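Local coordinates for protein hydrazine synthase alpha subunit (Candidatus Kuenenia stuttgartiensis, PDB 5C2V) that catalyses the second half-reaction of hydrazine synthesis, condensing hydroxylamine made in the gamma subunit with ammonia, and binds two heme c groups, at residues D533-S538 with D602-G607; L717-L722 with A756-I761. One frame throughout, in Å; residues are numbered along the deposited sequence.

Contact 1 of 2, residues D533-S538 with D602-G607; sequences DDKGMS and DGNYKG
Asp534 and Tyr605 meet through the backbone. The amide N of Tyr605 donates to Asp534 O. CA of Asn604 brings its hydrogen to Asp534 O, in a CA-H...O contact of 3.3 Å. CB of Tyr605 lies beside this oxygen too, but the ring leads away from 533-538, and Gly607 N sits over the centre of one of its faces.

One water lies between Lys535 O and Gly603 O and would bridge them, but its Lys535 leg is modelled too short to trust.

The side chains add less. Lys535 is extended up to CE and bends at chi4 (-58°), which turns NZ to OD1 of Asn604. The resulting bond is weak, with NZ and OD1 3.4 Å apart. Asp534 and Asn604 lie side by side and point the same way. Their carboxylate and amide planes are 17° apart, and Asp534 OD2 stays 4.1 Å from Asn604 OD1.

The turn is braced from within. Asp533 to Gly536 form a type I beta turn, closed by a bond from Gly536 N to Asp533 O. Asp533 OD1 accepts from Met537 N at 2.8 Å, on its syn side, and weakly from Lys535 N. The other carboxylate oxygen, OD2, forms a salt bridge with Lys452.

The contact sets the tight turn between strands 527-532 and 538-541 against the start of strand 605-609. It is a polar surface contact, away from the heme and metal sites. Backbone groups mainly hold it, Tyr605 N to Asp534 O being the one firm direct hydrogen bond, and no salt bridge crosses it.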
ATOM      1  N   ASP D 533      18.211  -4.562  21.518  1.00 51.58           N
ATOM      2  CA  ASP D 533      18.804  -3.438  22.237  1.00 48.91           C
ATOM      3  C   ASP D 533      19.290  -3.874  23.616  1.00 45.88           C
ATOM      4  O   ASP D 533      19.301  -5.064  23.928  1.00 61.24           O
ATOM      5  CB  ASP D 533      17.809  -2.275  22.360  1.00 65.44           C
ATOM      6  CG  ASP D 533      16.496  -2.682  23.014  1.00 56.73           C
ATOM      7  OD1 ASP D 533      16.408  -3.791  23.581  1.00 64.27           O
ATOM      8  OD2 ASP D 533      15.543  -1.874  22.965  1.00 55.39           O
ATOM      9  N   ASP D 534      19.683  -2.910  24.444  1.00 44.28           N
ATOM     10  CA  ASP D 534      20.277  -3.225  25.740  1.00 49.89           C
ATOM     11  C   ASP D 534      19.250  -3.700  26.768  1.00 52.40           C
ATOM     12  O   ASP D 534      19.619  -4.127  27.862  1.00 64.08           O
ATOM     13  CB  ASP D 534      21.048  -2.014  26.283  1.00 60.64           C
ATOM     14  CG  ASP D 534      20.163  -0.803  26.501  1.00 68.67           C
ATOM     15  OD1 ASP D 534      19.169  -0.645  25.761  1.00 82.88           O
ATOM     16  OD2 ASP D 534      20.469  -0.002  27.409  1.00 73.03           O
ATOM     17  N   LYS D 535      17.968  -3.614  26.430  1.00 58.99           N
ATOM     18  CA  LYS D 535      16.930  -4.183  27.286  1.00 63.07           C
ATOM     19  C   LYS D 535      16.483  -5.566  26.813  1.00 63.71           C
ATOM     20  O   LYS D 535      15.670  -6.219  27.468  1.00 56.34           O
ATOM     21  CB  LYS D 535      15.727  -3.242  27.372  1.00 61.91           C
ATOM     22  CG  LYS D 535      16.004  -1.974  28.163  1.00 60.14           C
ATOM     23  CD  LYS D 535      14.737  -1.176  28.418  1.00 65.22           C
ATOM     24  CE  LYS D 535      15.023   0.024  29.307  1.00 73.07           C
ATOM     25  NZ  LYS D 535      15.617  -0.385  30.613  1.00 67.57           N
ATOM     26  N   GLY D 536      17.019  -6.012  25.680  1.00 61.93           N
ATOM     27  CA  GLY D 536      16.719  -7.340  25.170  1.00 44.20           C
ATOM     28  C   GLY D 536      15.492  -7.419  24.280  1.00 43.96           C
ATOM     29  O   GLY D 536      14.888  -8.482  24.142  1.00 54.45           O
ATOM     30  N   MET D 537      15.122  -6.297  23.672  1.00 54.94           N
ATOM     31  CA  MET D 537      13.932  -6.245  22.827  1.00 55.76           C
ATOM     32  C   MET D 537      14.296  -6.065  21.356  1.00 46.42           C
ATOM     33  O   MET D 537      15.313  -5.453  21.031  1.00 39.08           O
ATOM     34  CB  MET D 537      13.006  -5.117  23.285  1.00 47.39           C
ATOM     35  CG  MET D 537      12.564  -5.237  24.735  1.00 49.35           C
ATOM     36  SD  MET D 537      11.487  -3.893  25.265  1.00 51.34           S
ATOM     37  CE  MET D 537      12.569  -2.486  25.038  1.00 57.44           C
ATOM     38  N   SER D 538      13.459  -6.593  20.467  1.00 31.65           N
ATOM     39  CA  SER D 538      13.748  -6.545  19.039  1.00 37.31           C
ATOM     40  C   SER D 538      13.490  -5.163  18.447  1.00 56.13           C
ATOM     41  O   SER D 538      12.369  -4.655  18.486  1.00 49.30           O
ATOM     42  CB  SER D 538      12.913  -7.590  18.294  1.00 28.05           C
ATOM     43  OG  SER D 538      13.089  -7.481  16.893  1.00 44.91           O
ATOM     44  N   ASP D 602      19.492  -3.164  36.830  1.00 74.15           N
ATOM     45  CA  ASP D 602      18.690  -2.162  36.134  1.00 84.58           C
ATOM     46  C   ASP D 602      17.764  -2.799  35.102  1.00 87.06           C
ATOM     47  O   ASP D 602      16.833  -2.160  34.612  1.00 83.58           O
ATOM     48  CB  ASP D 602      19.593  -1.132  35.452  1.00 78.85           C
ATOM     49  CG  ASP D 602      20.497  -0.408  36.428  1.00 81.99           C
ATOM     50  OD1 ASP D 602      20.155  -0.348  37.627  1.00 85.94           O
ATOM     51  OD2 ASP D 602      21.551   0.103  35.995  1.00 72.87           O
ATOM     52  N   GLY D 603      18.024  -4.061  34.776  1.00 74.22           N
ATOM     53  CA  GLY D 603      17.250  -4.759  33.766  1.00 51.34           C
ATOM     54  C   GLY D 603      17.898  -4.663  32.399  1.00 53.63           C
ATOM     55  O   GLY D 603      17.361  -5.157  31.407  1.00 53.23           O
ATOM     56  N   ASN D 604      19.055  -4.011  32.350  1.00 49.14           N
ATOM     57  CA  ASN D 604      19.827  -3.879  31.119  1.00 60.25           C
ATOM     58  C   ASN D 604      20.630  -5.140  30.813  1.00 68.69           C
ATOM     59  O   ASN D 604      20.945  -5.911  31.717  1.00 67.47           O
ATOM     60  CB  ASN D 604      20.758  -2.670  31.205  1.00 68.89           C
ATOM     61  CG  ASN D 604      20.003  -1.372  31.407  1.00 69.60           C
ATOM     62  OD1 ASN D 604      18.875  -1.217  30.938  1.00 81.02           O
ATOM     63  ND2 ASN D 604      20.621  -0.431  32.110  1.00 79.16           N
ATOM     64  N   TYR D 605      20.955  -5.345  29.540  1.00 59.32           N
ATOM     65  CA  TYR D 605      21.658  -6.552  29.114  1.00 59.56           C
ATOM     66  C   TYR D 605      23.031  -6.675  29.771  1.00 58.95           C
ATOM     67  O   TYR D 605      23.902  -5.826  29.576  1.00 60.55           O
ATOM     68  CB  TYR D 605      21.788  -6.534  27.584  1.00 58.50           C
ATOM     69  CG  TYR D 605      22.786  -7.495  26.974  1.00 56.69           C
ATOM     70  CD1 TYR D 605      24.099  -7.106  26.733  1.00 61.35           C
ATOM     71  CD2 TYR D 605      22.405  -8.775  26.594  1.00 57.28           C
ATOM     72  CE1 TYR D 605      25.010  -7.972  26.161  1.00 64.51           C
ATOM     73  CE2 TYR D 605      23.310  -9.650  26.018  1.00 68.31           C
ATOM     74  CZ  TYR D 605      24.611  -9.242  25.803  1.00 73.27           C
ATOM     75  OH  TYR D 605      25.516 -10.107  25.233  1.00 71.43           O
ATOM     76  N   LYS D 606      23.216  -7.737  30.552  1.00 59.00           N
ATOM     77  CA  LYS D 606      24.533  -8.102  31.068  1.00 57.51           C
ATOM     78  C   LYS D 606      25.291  -9.000  30.094  1.00 62.01           C
ATOM     79  O   LYS D 606      26.485  -8.810  29.863  1.00 55.73           O
ATOM     80  CB  LYS D 606      24.410  -8.787  32.431  1.00 59.84           C
ATOM     81  CG  LYS D 606      25.739  -9.150  33.066  1.00 54.15           C
ATOM     82  CD  LYS D 606      25.538  -9.755  34.444  1.00 56.09           C
ATOM     83  CE  LYS D 606      24.836  -8.777  35.372  1.00 57.40           C
ATOM     84  NZ  LYS D 606      24.614  -9.351  36.727  1.00 76.24           N
ATOM     85  N   GLY D 607      24.590  -9.980  29.527  1.00 71.54           N
ATOM     86  CA  GLY D 607      25.230 -10.946  28.647  1.00 50.63           C
ATOM     87  C   GLY D 607      24.373 -12.135  28.249  1.00 62.21           C
ATOM     88  O   GLY D 607      23.146 -12.090  28.337  1.00 58.75           O
TER
HETATM   89  O   HOH W   1      15.205  -6.088  29.824  1.00 54.79           O

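Contact 2 of 2, residues L717-L722 with A756-I761; sequences LLVWRL and AIVEWI. With HEC (heme c), chain B.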
ATOM      1  N   LEU D 717       2.218  -1.275  23.925  1.00 47.77           N
ATOM      2  CA  LEU D 717       1.781  -0.447  25.046  1.00 39.46           C
ATOM      3  C   LEU D 717       1.926  -1.186  26.373  1.00 39.45           C
ATOM      4  O   LEU D 717       2.278  -0.588  27.391  1.00 44.31           O
ATOM      5  CB  LEU D 717       0.329   0.002  24.841  1.00 36.71           C
ATOM      6  CG  LEU D 717      -0.239   1.113  25.731  1.00 39.98           C
ATOM      7  CD1 LEU D 717      -1.294   1.900  24.972  1.00 50.67           C
ATOM      8  CD2 LEU D 717      -0.832   0.557  27.019  1.00 36.09           C
ATOM      9  N   LEU D 718       1.649  -2.486  26.352  1.00 35.05           N
ATOM     10  CA  LEU D 718       1.787  -3.325  27.536  1.00 41.53           C
ATOM     11  C   LEU D 718       3.210  -3.270  28.078  1.00 52.33           C
ATOM     12  O   LEU D 718       3.424  -3.103  29.279  1.00 49.22           O
ATOM     13  CB  LEU D 718       1.404  -4.771  27.218  1.00 32.54           C
ATOM     14  CG  LEU D 718       1.619  -5.793  28.332  1.00 44.97           C
ATOM     15  CD1 LEU D 718       0.788  -5.423  29.545  1.00 34.05           C
ATOM     16  CD2 LEU D 718       1.282  -7.197  27.852  1.00 41.44           C
ATOM     17  N   VAL D 719       4.179  -3.404  27.179  1.00 40.32           N
ATOM     18  CA  VAL D 719       5.586  -3.367  27.554  1.00 53.57           C
ATOM     19  C   VAL D 719       5.995  -1.954  27.963  1.00 49.35           C
ATOM     20  O   VAL D 719       6.791  -1.770  28.885  1.00 61.62           O
ATOM     21  CB  VAL D 719       6.482  -3.861  26.404  1.00 49.97           C
ATOM     22  CG1 VAL D 719       7.938  -3.877  26.826  1.00 46.23           C
ATOM     23  CG2 VAL D 719       6.047  -5.247  25.961  1.00 39.84           C
ATOM     24  N   TRP D 720       5.439  -0.961  27.273  1.00 42.13           N
ATOM     25  CA  TRP D 720       5.647   0.441  27.627  1.00 42.26           C
ATOM     26  C   TRP D 720       5.261   0.698  29.078  1.00 46.74           C
ATOM     27  O   TRP D 720       5.948   1.425  29.794  1.00 42.95           O
ATOM     28  CB  TRP D 720       4.839   1.359  26.704  1.00 50.43           C
ATOM     29  CG  TRP D 720       5.513   1.681  25.403  1.00 46.23           C
ATOM     30  CD1 TRP D 720       6.087   0.801  24.534  1.00 39.82           C
ATOM     31  CD2 TRP D 720       5.665   2.980  24.816  1.00 49.52           C
ATOM     32  NE1 TRP D 720       6.595   1.470  23.446  1.00 47.33           N
ATOM     33  CE2 TRP D 720       6.347   2.810  23.595  1.00 50.62           C
ATOM     34  CE3 TRP D 720       5.292   4.270  25.205  1.00 42.47           C
ATOM     35  CZ2 TRP D 720       6.666   3.880  22.762  1.00 51.12           C
ATOM     36  CZ3 TRP D 720       5.608   5.331  24.376  1.00 42.58           C
ATOM     37  CH2 TRP D 720       6.289   5.130  23.170  1.00 47.15           C
ATOM     38  N   ARG D 721       4.158   0.092  29.505  1.00 38.46           N
ATOM     39  CA  ARG D 721       3.670   0.265  30.868  1.00 40.06           C
ATOM     40  C   ARG D 721       4.448  -0.581  31.870  1.00 42.40           C
ATOM     41  O   ARG D 721       4.713  -0.141  32.988  1.00 44.63           O
ATOM     42  CB  ARG D 721       2.180  -0.069  30.951  1.00 49.01           C
ATOM     43  CG  ARG D 721       1.286   0.924  30.227  1.00 42.78           C
ATOM     44  CD  ARG D 721       1.629   2.352  30.620  1.00 36.73           C
ATOM     45  NE  ARG D 721       1.601   2.546  32.067  1.00 47.97           N
ATOM     46  CZ  ARG D 721       0.514   2.875  32.756  1.00 47.09           C
ATOM     47  NH1 ARG D 721      -0.642   3.046  32.130  1.00 29.65           N
ATOM     48  NH2 ARG D 721       0.581   3.030  34.072  1.00 55.17           N
ATOM     49  N   LEU D 722       4.808  -1.796  31.469  1.00 50.74           N
ATOM     50  CA  LEU D 722       5.557  -2.686  32.346  1.00 44.43           C
ATOM     51  C   LEU D 722       6.954  -2.139  32.636  1.00 55.23           C
ATOM     52  O   LEU D 722       7.527  -2.421  33.686  1.00 48.85           O
ATOM     53  CB  LEU D 722       5.651  -4.089  31.740  1.00 47.87           C
ATOM     54  CG  LEU D 722       4.370  -4.922  31.817  1.00 46.34           C
ATOM     55  CD1 LEU D 722       4.512  -6.216  31.034  1.00 32.49           C
ATOM     56  CD2 LEU D 722       4.004  -5.209  33.266  1.00 39.37           C
ATOM     57  N   ALA D 756       9.737 -12.590  30.075  1.00 39.09           N
ATOM     58  CA  ALA D 756       8.986 -13.705  29.513  1.00 40.69           C
ATOM     59  C   ALA D 756       7.869 -13.150  28.643  1.00 51.25           C
ATOM     60  O   ALA D 756       7.614 -13.648  27.544  1.00 45.46           O
ATOM     61  CB  ALA D 756       8.429 -14.600  30.606  1.00 26.40           C
ATOM     62  N   ILE D 757       7.209 -12.106  29.139  1.00 50.92           N
ATOM     63  CA  ILE D 757       6.187 -11.420  28.352  1.00 46.50           C
ATOM     64  C   ILE D 757       6.800 -10.797  27.095  1.00 53.78           C
ATOM     65  O   ILE D 757       6.242 -10.910  25.997  1.00 44.26           O
ATOM     66  CB  ILE D 757       5.476 -10.330  29.177  1.00 55.32           C
ATOM     67  CG1 ILE D 757       4.763 -10.955  30.378  1.00 46.45           C
ATOM     68  CG2 ILE D 757       4.485  -9.564  28.313  1.00 47.27           C
ATOM     69  CD1 ILE D 757       4.021  -9.955  31.235  1.00 54.93           C
ATOM     70  N   VAL D 758       7.953 -10.151  27.262  1.00 41.23           N
ATOM     71  CA  VAL D 758       8.678  -9.559  26.138  1.00 37.06           C
ATOM     72  C   VAL D 758       8.979 -10.594  25.055  1.00 42.02           C
ATOM     73  O   VAL D 758       8.711 -10.366  23.871  1.00 47.49           O
ATOM     74  CB  VAL D 758      10.001  -8.914  26.598  1.00 53.68           C
ATOM     75  CG1 VAL D 758      10.821  -8.464  25.396  1.00 32.62           C
ATOM     76  CG2 VAL D 758       9.728  -7.744  27.533  1.00 37.05           C
ATOM     77  N   GLU D 759       9.530 -11.731  25.471  1.00 46.53           N
ATOM     78  CA  GLU D 759       9.827 -12.829  24.559  1.00 48.24           C
ATOM     79  C   GLU D 759       8.568 -13.329  23.864  1.00 47.58           C
ATOM     80  O   GLU D 759       8.575 -13.579  22.657  1.00 38.28           O
ATOM     81  CB  GLU D 759      10.497 -13.986  25.303  1.00 56.75           C
ATOM     82  CG  GLU D 759      11.971 -13.774  25.588  1.00 57.03           C
ATOM     83  CD  GLU D 759      12.615 -14.985  26.234  1.00 58.00           C
ATOM     84  OE1 GLU D 759      11.943 -15.655  27.047  1.00 58.51           O
ATOM     85  OE2 GLU D 759      13.790 -15.271  25.923  1.00 62.20           O
ATOM     86  N   TRP D 760       7.495 -13.475  24.635  1.00 50.92           N
ATOM     87  CA  TRP D 760       6.219 -13.926  24.092  1.00 50.79           C
ATOM     88  C   TRP D 760       5.735 -13.012  22.973  1.00 54.36           C
ATOM     89  O   TRP D 760       5.325 -13.482  21.913  1.00 47.99           O
ATOM     90  CB  TRP D 760       5.161 -14.006  25.195  1.00 50.40           C
ATOM     91  CG  TRP D 760       3.771 -14.210  24.672  1.00 60.67           C
ATOM     92  CD1 TRP D 760       3.304 -15.291  23.982  1.00 61.60           C
ATOM     93  CD2 TRP D 760       2.665 -13.309  24.802  1.00 63.38           C
ATOM     94  NE1 TRP D 760       1.977 -15.117  23.671  1.00 45.10           N
ATOM     95  CE2 TRP D 760       1.561 -13.908  24.165  1.00 62.10           C
ATOM     96  CE3 TRP D 760       2.502 -12.054  25.395  1.00 51.98           C
ATOM     97  CZ2 TRP D 760       0.311 -13.295  24.102  1.00 58.33           C
ATOM     98  CZ3 TRP D 760       1.261 -11.447  25.334  1.00 40.86           C
ATOM     99  CH2 TRP D 760       0.182 -12.067  24.693  1.00 55.40           C
ATOM    100  N   ILE D 761       5.796 -11.704  23.208  1.00 48.36           N
ATOM    101  CA  ILE D 761       5.355 -10.740  22.206  1.00 50.71           C
ATOM    102  C   ILE D 761       6.271 -10.731  20.982  1.00 49.80           C
ATOM    103  O   ILE D 761       5.797 -10.708  19.844  1.00 45.02           O
ATOM    104  CB  ILE D 761       5.275  -9.320  22.795  1.00 42.79           C
ATOM    105  CG1 ILE D 761       4.265  -9.284  23.943  1.00 42.42           C
ATOM    106  CG2 ILE D 761       4.888  -8.317  21.726  1.00 39.88           C
ATOM    107  CD1 ILE D 761       4.025  -7.902  24.502  1.00 40.70           C
TER
HETATM  108 FE   HEC B 906      -2.709  -2.636  35.744  1.00 45.26          FE
HETATM  109  CHA HEC B 906      -3.806   0.126  34.027  1.00 38.26           C
HETATM  110  CHB HEC B 906      -1.548  -4.007  32.820  1.00 52.26           C
HETATM  111  CHC HEC B 906      -1.494  -5.372  37.478  1.00 58.54           C
HETATM  112  CHD HEC B 906      -4.065  -1.437  38.668  1.00 54.04           C
HETATM  113  NA  HEC B 906      -2.717  -2.071  33.785  1.00 37.90           N
HETATM  114  C1A HEC B 906      -3.154  -0.850  33.304  1.00 51.49           C
HETATM  115  C2A HEC B 906      -2.805  -0.776  31.900  1.00 42.97           C
HETATM  116  C3A HEC B 906      -2.184  -1.911  31.564  1.00 51.66           C
HETATM  117  C4A HEC B 906      -2.114  -2.753  32.743  1.00 45.98           C
HETATM  118  CMA HEC B 906      -1.635  -2.265  30.165  1.00 41.19           C
HETATM  119  CAA HEC B 906      -3.098   0.410  30.955  1.00 42.64           C
HETATM  120  CBA HEC B 906      -4.477   0.237  30.326  1.00 49.45           C
HETATM  121  CGA HEC B 906      -4.701   1.316  29.297  1.00 53.98           C
HETATM  122  O1A HEC B 906      -5.513   1.097  28.360  1.00 43.41           O
HETATM  123  O2A HEC B 906      -4.058   2.391  29.406  1.00 36.17           O
HETATM  124  NB  HEC B 906      -1.757  -4.395  35.236  1.00 56.47           N
HETATM  125  C1B HEC B 906      -1.270  -4.699  33.980  1.00 49.25           C
HETATM  126  C2B HEC B 906      -0.417  -5.866  34.103  1.00 37.24           C
HETATM  127  C3B HEC B 906      -0.411  -6.245  35.387  1.00 54.66           C
HETATM  128  C4B HEC B 906      -1.247  -5.323  36.125  1.00 47.67           C
HETATM  129  CMB HEC B 906       0.329  -6.555  32.939  1.00 43.07           C
HETATM  130  CAB HEC B 906       0.355  -7.434  36.010  1.00 45.85           C
HETATM  131  CBB HEC B 906       1.869  -7.127  36.047  1.00 42.55           C
HETATM  132  NC  HEC B 906      -2.763  -3.282  37.703  1.00 46.65           N
HETATM  133  C1C HEC B 906      -2.205  -4.443  38.202  1.00 58.57           C
HETATM  134  C2C HEC B 906      -2.388  -4.454  39.639  1.00 57.82           C
HETATM  135  C3C HEC B 906      -3.201  -3.435  39.949  1.00 56.31           C
HETATM  136  C4C HEC B 906      -3.385  -2.633  38.751  1.00 54.58           C
HETATM  137  CMC HEC B 906      -2.047  -5.662  40.540  1.00 46.59           C
HETATM  138  CAC HEC B 906      -3.743  -3.081  41.355  1.00 37.12           C
HETATM  139  CBC HEC B 906      -2.594  -2.693  42.313  1.00 37.74           C
HETATM  140  ND  HEC B 906      -3.790  -0.911  36.259  1.00 55.49           N
HETATM  141  C1D HEC B 906      -4.210  -0.630  37.558  1.00 48.97           C
HETATM  142  C2D HEC B 906      -4.840   0.670  37.564  1.00 57.95           C
HETATM  143  C3D HEC B 906      -4.762   1.187  36.121  1.00 62.10           C
HETATM  144  C4D HEC B 906      -4.097   0.126  35.377  1.00 46.65           C
HETATM  145  CMD HEC B 906      -5.454   1.397  38.781  1.00 46.49           C
HETATM  146  CAD HEC B 906      -5.327   2.550  35.640  1.00 40.26           C
HETATM  147  CBD HEC B 906      -4.473   3.270  34.595  1.00 41.71           C
HETATM  148  CGD HEC B 906      -3.052   3.463  35.059  1.00 57.04           C
HETATM  149  O1D HEC B 906      -2.166   3.651  34.186  1.00 40.56           O
HETATM  150  O2D HEC B 906      -2.799   3.433  36.291  1.00 74.10           O
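Leu718 and Ile757 cross at about a right angle, with Leu718 CD2 4.0 Å from Ile757 CG2. Leu722 crosses Ile757 in the same manner, and its CD1 lies 3.8 Å from Ile757 CD1. Ile757 thus meets two leucines one helical turn apart, using a different methyl for each. Val719 and Ile761 instead slide past each other in opposite directions. CG2 of Val719 stands beside its own backbone N, anti to the carbonyl carbon, and reaches Ile761 CD1 at 3.6 Å. The helix segments run nearly antiparallel, at 162°, with their axes 10.8 Å apart.

The leucines also touch the heme. Leu718 CD1 lies 3.6 Å from the heme methyl CMB, and Leu722 CD2 touches the same methyl. Folded at chi2 and chi3, Arg721 has NH1 and NH2 both donating to heme O1D, at 2.6 Å and 2.8 Å, with the carboxylate carbon CGD at the guanidinium edge and in its plane. NH2 also forms a salt bridge with Glu724.

This is buried, apolar helix packing in the cytochrome c domain, beside the bis-histidine heme. The leucines join the helix pair to the porphyrin rim, and the arginine probably offsets the charge of one propionate.

From the N terminus, the chain passes through the propeller and enters the middle domain, where contact 1 begins. Contact 1 closes first, bringing 602-607 back to 533-538 over 63 intervening residues that contain no helix. That loop includes the attachment site of the first heme. Contact 2 opens later and closes a second loop of 33 residues, which carries His745, an axial ligand of the second heme. The two loops follow in series and neither nest nor cross. Their contacts are neighbours in space, with centres 13 Å apart. Met537 bridges them: its CG packs on Val758 CG1 and its SD on Val719 CG1. The middle-domain turn thereby rests on both helices of the cytochrome c domain.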